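Local coordinates for putative uncharacterized protein TTHA0988 (Thermus thermophilus, PDB 3OEP) that is of unknown function but is a KipI-KipA homologue with cyclophilin-like domains, possibly with hydrolase activity and ATP binding, at residues A[412-417]-A[486-491]; A[422-427]-A[450-455]. All blocks are in the same frame, centred on the assembly; numbering follows the deposited sequence. Where two conformers were deposited one is given.

Contact 1: residues A[412-417]-A[486-491]; sequences PFRVAR and GVEIHF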
ATOM      1  N   PRO A 412     -17.662 -16.560  14.788  1.00 24.70           N
ATOM      2  CA  PRO A 412     -17.603 -15.180  14.318  1.00 25.06           C
ATOM      3  C   PRO A 412     -16.382 -14.403  14.815  1.00 23.07           C
ATOM      4  O   PRO A 412     -15.915 -14.599  15.947  1.00 24.36           O
ATOM      5  CB  PRO A 412     -18.890 -14.561  14.871  1.00 27.52           C
ATOM      6  CG  PRO A 412     -19.248 -15.397  16.037  1.00 27.81           C
ATOM      7  CD  PRO A 412     -18.785 -16.782  15.715  1.00 27.70           C
ATOM      8  N   PHE A 413     -15.882 -13.533  13.946  1.00 19.57           N
ATOM      9  CA  PHE A 413     -14.903 -12.531  14.307  1.00 18.05           C
ATOM     10  C   PHE A 413     -15.608 -11.179  14.337  1.00 19.28           C
ATOM     11  O   PHE A 413     -16.747 -11.046  13.880  1.00 20.31           O
ATOM     12  CB  PHE A 413     -13.748 -12.519  13.305  1.00 18.30           C
ATOM     13  CG  PHE A 413     -12.834 -13.702  13.433  1.00 16.88           C
ATOM     14  CD1 PHE A 413     -13.213 -14.948  12.947  1.00 18.17           C
ATOM     15  CD2 PHE A 413     -11.607 -13.576  14.059  1.00 17.55           C
ATOM     16  CE1 PHE A 413     -12.366 -16.047  13.078  1.00 17.94           C
ATOM     17  CE2 PHE A 413     -10.760 -14.669  14.195  1.00 19.62           C
ATOM     18  CZ  PHE A 413     -11.144 -15.907  13.704  1.00 17.64           C
ATOM     19  N   ARG A 414     -14.929 -10.189  14.897  1.00 18.57           N
ATOM     20  CA  ARG A 414     -15.461  -8.844  15.024  1.00 19.23           C
ATOM     21  C   ARG A 414     -14.366  -7.865  14.616  1.00 17.65           C
ATOM     22  O   ARG A 414     -13.207  -8.049  14.981  1.00 19.03           O
ATOM     23  CB  ARG A 414     -15.882  -8.604  16.478  1.00 20.83           C
ATOM     24  CG  ARG A 414     -16.708  -7.358  16.712  1.00 25.86           C
ATOM     25  CD  ARG A 414     -17.264  -7.337  18.137  1.00 23.99           C
ATOM     26  NE  ARG A 414     -16.217  -7.121  19.142  1.00 23.78           N
ATOM     27  CZ  ARG A 414     -15.702  -8.049  19.949  1.00 24.28           C
ATOM     28  NH1 ARG A 414     -14.756  -7.702  20.811  1.00 23.84           N
ATOM     29  NH2 ARG A 414     -16.114  -9.314  19.917  1.00 28.45           N
ATOM     30  N   VAL A 415     -14.724  -6.830  13.860  1.00 16.93           N
ATOM     31  CA  VAL A 415     -13.741  -5.841  13.422  1.00 15.04           C
ATOM     32  C   VAL A 415     -13.323  -4.978  14.616  1.00 15.87           C
ATOM     33  O   VAL A 415     -14.168  -4.417  15.303  1.00 15.35           O
ATOM     34  CB  VAL A 415     -14.305  -4.925  12.320  1.00 14.00           C
ATOM     35  CG1 VAL A 415     -13.315  -3.800  11.983  1.00 13.35           C
ATOM     36  CG2 VAL A 415     -14.643  -5.734  11.067  1.00 15.79           C
ATOM     37  N   ALA A 416     -12.021  -4.897  14.871  1.00 14.34           N
ATOM     38  CA  ALA A 416     -11.480  -4.035  15.925  1.00 17.69           C
ATOM     39  C   ALA A 416     -11.145  -2.655  15.372  1.00 19.15           C
ATOM     40  O   ALA A 416     -11.449  -1.631  15.991  1.00 18.98           O
ATOM     41  CB  ALA A 416     -10.245  -4.666  16.540  1.00 18.15           C
ATOM     42  N   ARG A 417     -10.503  -2.648  14.206  1.00 18.15           N
ATOM     43  CA  ARG A 417     -10.081  -1.432  13.525  1.00 19.69           C
ATOM     44  C   ARG A 417     -10.052  -1.708  12.029  1.00 18.37           C
ATOM     45  O   ARG A 417      -9.778  -2.834  11.607  1.00 18.06           O
ATOM     46  CB  ARG A 417      -8.690  -1.009  14.007  1.00 22.28           C
ATOM     47  N   GLY A 486     -16.756  -3.271  15.173  1.00 16.36           N
ATOM     48  CA  GLY A 486     -17.983  -3.898  15.661  1.00 16.28           C
ATOM     49  C   GLY A 486     -18.722  -4.752  14.650  1.00 15.90           C
ATOM     50  O   GLY A 486     -19.584  -5.551  15.032  1.00 17.75           O
ATOM     51  N   VAL A 487     -18.396  -4.597  13.370  1.00 15.71           N
ATOM     52  CA  VAL A 487     -19.007  -5.432  12.330  1.00 16.36           C
ATOM     53  C   VAL A 487     -18.612  -6.889  12.542  1.00 16.27           C
ATOM     54  O   VAL A 487     -17.436  -7.208  12.763  1.00 16.08           O
ATOM     55  CB  VAL A 487     -18.633  -4.965  10.907  1.00 15.19           C
ATOM     56  CG1 VAL A 487     -19.155  -5.967   9.852  1.00 17.12           C
ATOM     57  CG2 VAL A 487     -19.200  -3.559  10.648  1.00 16.54           C
ATOM     58  N   GLU A 488     -19.608  -7.770  12.487  1.00 16.92           N
ATOM     59  CA  GLU A 488     -19.380  -9.195  12.655  1.00 19.02           C
ATOM     60  C   GLU A 488     -18.954  -9.802  11.325  1.00 18.55           C
ATOM     61  O   GLU A 488     -19.524  -9.479  10.274  1.00 18.28           O
ATOM     62  CB  GLU A 488     -20.637  -9.879  13.193  1.00 21.42           C
ATOM     63  CG  GLU A 488     -20.993  -9.464  14.620  1.00 27.70           C
ATOM     64  CD  GLU A 488     -20.184 -10.199  15.684  1.00 34.12           C
ATOM     65  OE1 GLU A 488     -20.119 -11.446  15.630  1.00 38.89           O
ATOM     66  OE2 GLU A 488     -19.634  -9.535  16.592  1.00 36.91           O
ATOM     67  N   ILE A 489     -17.944 -10.668  11.392  1.00 18.50           N
ATOM     68  CA  ILE A 489     -17.365 -11.318  10.218  0.50 18.21           C
ATOM     69  C   ILE A 489     -17.515 -12.834  10.341  1.00 18.65           C
ATOM     70  O   ILE A 489     -17.164 -13.411  11.367  1.00 19.21           O
ATOM     71  CB  ILE A 489     -15.861 -10.986  10.077  0.50 17.05           C
ATOM     72  CG1 ILE A 489     -15.627  -9.470  10.083  0.50 19.86           C
ATOM     73  CG2 ILE A 489     -15.292 -11.606   8.800  0.50 19.40           C
ATOM     74  CD1 ILE A 489     -16.340  -8.732   8.964  0.50 15.73           C
ATOM     75  N   HIS A 490     -18.036 -13.463   9.291  1.00 18.96           N
ATOM     76  CA  HIS A 490     -18.177 -14.909   9.215  1.00 20.62           C
ATOM     77  C   HIS A 490     -17.381 -15.380   8.003  1.00 20.72           C
ATOM     78  O   HIS A 490     -17.705 -15.018   6.868  1.00 20.51           O
ATOM     79  CB  HIS A 490     -19.651 -15.288   9.050  1.00 23.86           C
ATOM     80  CG  HIS A 490     -20.542 -14.739  10.121  1.00 30.12           C
ATOM     81  ND1 HIS A 490     -20.784 -15.409  11.300  1.00 37.07           N
ATOM     82  CD2 HIS A 490     -21.250 -13.586  10.190  1.00 35.37           C
ATOM     83  CE1 HIS A 490     -21.600 -14.692  12.052  1.00 35.96           C
ATOM     84  NE2 HIS A 490     -21.898 -13.582  11.401  1.00 36.77           N
ATOM     85  N   PHE A 491     -16.331 -16.157   8.244  1.00 19.05           N
ATOM     86  CA  PHE A 491     -15.523 -16.713   7.169  1.00 19.11           C
ATOM     87  C   PHE A 491     -16.105 -18.053   6.744  1.00 20.49           C
ATOM     88  O   PHE A 491     -16.510 -18.856   7.597  1.00 21.01           O
ATOM     89  CB  PHE A 491     -14.077 -16.916   7.611  1.00 18.17           C
ATOM     90  CG  PHE A 491     -13.307 -15.636   7.810  1.00 17.27           C
ATOM     91  CD1 PHE A 491     -13.012 -14.818   6.731  1.00 19.56           C
ATOM     92  CD2 PHE A 491     -12.843 -15.274   9.070  1.00 18.78           C
ATOM     93  CE1 PHE A 491     -12.282 -13.654   6.904  1.00 18.45           C
ATOM     94  CE2 PHE A 491     -12.113 -14.108   9.252  1.00 16.03           C
ATOM     95  CZ  PHE A 491     -11.828 -13.302   8.167  1.00 18.59           C
TER
HETATM   96  O   HOH W   1     -18.091 -10.766  18.549  1.00 32.21           O

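Contact 2: residues A[422-427]-A[450-455]; sequences GVELLG and SGRPLV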
ATOM      1  N   GLY A 422      -5.621  -2.219   6.220  1.00 14.78           N
ATOM      2  CA  GLY A 422      -6.271  -3.487   6.477  1.00 14.05           C
ATOM      3  C   GLY A 422      -7.328  -3.450   7.556  1.00 14.34           C
ATOM      4  O   GLY A 422      -7.629  -2.397   8.119  1.00 14.50           O
ATOM      5  N   VAL A 423      -7.877  -4.626   7.846  1.00 13.10           N
ATOM      6  CA  VAL A 423      -8.946  -4.782   8.818  1.00 13.14           C
ATOM      7  C   VAL A 423      -8.458  -5.740   9.890  1.00 13.79           C
ATOM      8  O   VAL A 423      -8.153  -6.903   9.593  1.00 14.76           O
ATOM      9  CB  VAL A 423     -10.226  -5.335   8.147  1.00 13.64           C
ATOM     10  CG1 VAL A 423     -11.369  -5.452   9.152  1.00 14.12           C
ATOM     11  CG2 VAL A 423     -10.638  -4.431   6.985  1.00 14.12           C
ATOM     12  N   GLU A 424      -8.357  -5.236  11.116  1.00 14.71           N
ATOM     13  CA  GLU A 424      -7.886  -5.998  12.270  1.00 17.16           C
ATOM     14  C   GLU A 424      -9.052  -6.704  12.961  1.00 16.53           C
ATOM     15  O   GLU A 424     -10.092  -6.098  13.203  1.00 17.34           O
ATOM     16  CB  GLU A 424      -7.199  -5.055  13.255  1.00 20.21           C
ATOM     17  CG  GLU A 424      -6.450  -5.744  14.368  1.00 22.94           C
ATOM     18  CD  GLU A 424      -5.777  -4.754  15.292  1.00 28.86           C
ATOM     19  OE1 GLU A 424      -4.560  -4.529  15.129  1.00 34.15           O
ATOM     20  OE2 GLU A 424      -6.467  -4.193  16.167  1.00 31.81           O
ATOM     21  N   LEU A 425      -8.868  -7.982  13.286  1.00 16.83           N
ATOM     22  CA  LEU A 425      -9.965  -8.816  13.770  1.00 18.08           C
ATOM     23  C   LEU A 425      -9.799  -9.317  15.203  1.00 18.10           C
ATOM     24  O   LEU A 425      -8.695  -9.659  15.637  1.00 19.29           O
ATOM     25  CB  LEU A 425     -10.132 -10.022  12.852  1.00 16.98           C
ATOM     26  CG  LEU A 425     -10.444  -9.730  11.384  1.00 18.74           C
ATOM     27  CD1 LEU A 425     -10.600 -11.035  10.622  1.00 20.90           C
ATOM     28  CD2 LEU A 425     -11.692  -8.871  11.259  1.00 19.91           C
ATOM     29  N   LEU A 426     -10.926  -9.360  15.912  1.00 17.35           N
ATOM     30  CA  LEU A 426     -11.037  -9.983  17.223  1.00 19.04           C
ATOM     31  C   LEU A 426     -11.903 -11.227  17.090  1.00 19.60           C
ATOM     32  O   LEU A 426     -12.956 -11.195  16.456  1.00 20.53           O
ATOM     33  CB  LEU A 426     -11.685  -9.017  18.214  1.00 20.14           C
ATOM     34  CG  LEU A 426     -10.841  -7.813  18.610  1.00 23.83           C
ATOM     35  CD1 LEU A 426     -11.690  -6.811  19.389  1.00 26.31           C
ATOM     36  CD2 LEU A 426      -9.649  -8.254  19.431  1.00 30.12           C
ATOM     37  N   GLY A 427     -11.471 -12.326  17.691  1.00 19.84           N
ATOM     38  CA  GLY A 427     -12.225 -13.563  17.593  1.00 20.29           C
ATOM     39  C   GLY A 427     -11.422 -14.751  18.070  1.00 22.11           C
ATOM     40  O   GLY A 427     -10.443 -14.584  18.788  1.00 24.36           O
ATOM     41  N   SER A 450       1.854 -14.214  17.626  1.00 29.89           N
ATOM     42  CA  SER A 450       1.025 -13.670  18.692  0.50 32.04           C
ATOM     43  C   SER A 450       0.477 -12.329  18.234  1.00 32.66           C
ATOM     44  O   SER A 450       1.239 -11.437  17.862  1.00 35.12           O
ATOM     45  CB  SER A 450       1.841 -13.495  19.975  0.50 33.26           C
ATOM     46  OG  SER A 450       1.039 -12.977  21.023  0.50 34.51           O
ATOM     47  N   GLY A 451      -0.844 -12.193  18.251  1.00 33.81           N
ATOM     48  CA  GLY A 451      -1.491 -10.959  17.827  1.00 33.04           C
ATOM     49  C   GLY A 451      -2.737 -11.224  17.015  1.00 31.38           C
ATOM     50  O   GLY A 451      -3.091 -12.375  16.745  1.00 32.86           O
ATOM     51  N   ARG A 452      -3.393 -10.142  16.614  1.00 30.23           N
ATOM     52  CA  ARG A 452      -4.674 -10.220  15.932  1.00 28.02           C
ATOM     53  C   ARG A 452      -4.484 -10.462  14.434  1.00 26.44           C
ATOM     54  O   ARG A 452      -3.566  -9.904  13.827  1.00 26.52           O
ATOM     55  CB  ARG A 452      -5.447  -8.921  16.142  1.00 28.73           C
ATOM     56  CG  ARG A 452      -5.768  -8.618  17.600  1.00 28.62           C
ATOM     57  CD  ARG A 452      -6.278  -7.206  17.757  1.00 29.82           C
ATOM     58  NE  ARG A 452      -6.574  -6.875  19.148  1.00 32.22           N
ATOM     59  CZ  ARG A 452      -7.080  -5.714  19.555  1.00 36.03           C
ATOM     60  NH1 ARG A 452      -7.357  -4.751  18.681  1.00 36.68           N
ATOM     61  NH2 ARG A 452      -7.316  -5.514  20.848  1.00 38.72           N
ATOM     62  N   PRO A 453      -5.359 -11.282  13.829  1.00 22.67           N
ATOM     63  CA  PRO A 453      -5.351 -11.375  12.371  1.00 20.83           C
ATOM     64  C   PRO A 453      -5.646 -10.024  11.715  1.00 18.46           C
ATOM     65  O   PRO A 453      -6.438  -9.246  12.244  1.00 18.08           O
ATOM     66  CB  PRO A 453      -6.473 -12.368  12.069  1.00 20.92           C
ATOM     67  CG  PRO A 453      -6.645 -13.151  13.320  1.00 22.56           C
ATOM     68  CD  PRO A 453      -6.339 -12.203  14.432  1.00 22.95           C
ATOM     69  N   LEU A 454      -4.998  -9.761  10.584  1.00 17.15           N
ATOM     70  CA  LEU A 454      -5.182  -8.525   9.826  1.00 14.78           C
ATOM     71  C   LEU A 454      -5.436  -8.895   8.367  1.00 14.86           C
ATOM     72  O   LEU A 454      -4.597  -9.550   7.739  1.00 14.90           O
ATOM     73  CB  LEU A 454      -3.927  -7.653   9.918  1.00 15.27           C
ATOM     74  CG  LEU A 454      -3.918  -6.338   9.135  1.00 18.47           C
ATOM     75  CD1 LEU A 454      -4.851  -5.319   9.780  1.00 17.45           C
ATOM     76  CD2 LEU A 454      -2.504  -5.779   9.043  1.00 19.15           C
ATOM     77  N   VAL A 455      -6.583  -8.486   7.825  1.00 13.34           N
ATOM     78  CA  VAL A 455      -6.865  -8.705   6.409  1.00 12.83           C
ATOM     79  C   VAL A 455      -6.268  -7.522   5.639  1.00 12.83           C
ATOM     80  O   VAL A 455      -6.625  -6.374   5.896  1.00 12.92           O
ATOM     81  CB  VAL A 455      -8.366  -8.811   6.104  1.00 13.67           C
ATOM     82  CG1 VAL A 455      -8.573  -9.201   4.644  1.00 14.69           C
ATOM     83  CG2 VAL A 455      -9.039  -9.818   7.032  1.00 14.80           C
TER

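Contact 1: residues A[412-417]-A[486-491]
Two antiparallel strands meet here, 412-417 and 486-491, and each face of the pair is packed differently. On the buried face, F413 leans its ring out over the sheet, CG anti to its own carbonyl carbon, and the rim of F491 pushes against that ring: CE2 lies over one face of F413, and F491 CD2 is 3.9 Å from F413 CD1. The result is an offset edge-to-face pair, planes 67° apart. I489 CG2 rests on one face of the F491 ring, near the rim. Further along, the CG2 branch of V415 drops into the dip between V487 CB and the CG1-CD1 arm of I489, lying 4.0 Å from I489 CG1. L408 of helix 402-408 packs on both phenyl rings, and L392 of strand 390-396 on I489 and F491, so this face belongs to the interior of the cyclophilin-like domain.

The opposite face is polar. E488 bends at chi2 (-81°) and folds back over the neighbouring strand, so that OE1 lies 3.4 Å from P412 CB while OE2 rests along the CG and CD methylenes of R414. The guanidinium and carboxylate run nearly parallel, 19° apart, but do not touch; a water in the guanidinium plane accepts from R414 NH2 and donates to E488 OE2, 2.8 Å from each. R414 NH1 also bonds a glycerol, probably from the crystallisation liquor.

Four backbone bonds tie the strands. F413 and I489 exchange a pair, I489 N meeting F413 O from above the carbonyl plane. V415 N reaches V487 O, and G486 N closes the end on V415 O. The chemistry implies an antiparallel pairing held by its backbone, apolar inside, whose opposite charges are bridged by a water and probably still favour each other.

Contact 2: residues A[422-427]-A[450-455]
R452 has more surface buried than any other residue here, and E424 and L425 follow. The arginine chain runs out straight from CG to NE and passes obliquely across E424, its CD packed 3.5 Å from E424 CD. At the tip NH1 gives a salt bridge to E424 OE2, 2.7 Å away; the bond is bent (146°), and it arrives from above the carboxylate plane, the two flat groups standing at 90°. E424, with CG anti to its backbone N (chi1 -169°), is extended enough to get there. Over one face of the guanidinium lies the methyl CD2 of L426, 3.4 Å from R452 NE.

Strands 422-426 and 454-456 are antiparallel neighbours in the sheet of the C-terminal cyclophilin-like domain, with V423 and V455 as a hydrogen-bonded pair. Beyond it L425 N points nearly along the C=O axis of P453, 2.9 Å from P453 O.

L425 turns to the buried side, where its CD1 meets V455 CG2 at 4.1 Å and its CB lies near P453 CB. At the far end G422 CA comes within 3.0 Å of V455 O, so close that there is no room for a CB at G422; L480 of helix 477-480 packs on V423 and V455.

Overall arrangement
Contacts 1 and 2 lie in one sheet, their centres about 9 Å apart, and share a seam: strands 413-418 and 422-426 are successive in the chain and adjacent in the sheet. R414 N lies 2.7 Å from L426 O, and A416 N 2.8 Å from E424 O, both probable hydrogen bonds. Each contact has a buried apolar face and a more exposed polar one. The buried faces join where F491 CZ meets L425 CD1, but contact 1 adds two phenyl rings to its aliphatic side chains, whereas contact 2 has aliphatic ones and a proline. On the polar faces, contact 1 links its charges through water and contact 2 directly. Along the chain, contact 1 brackets contact 2.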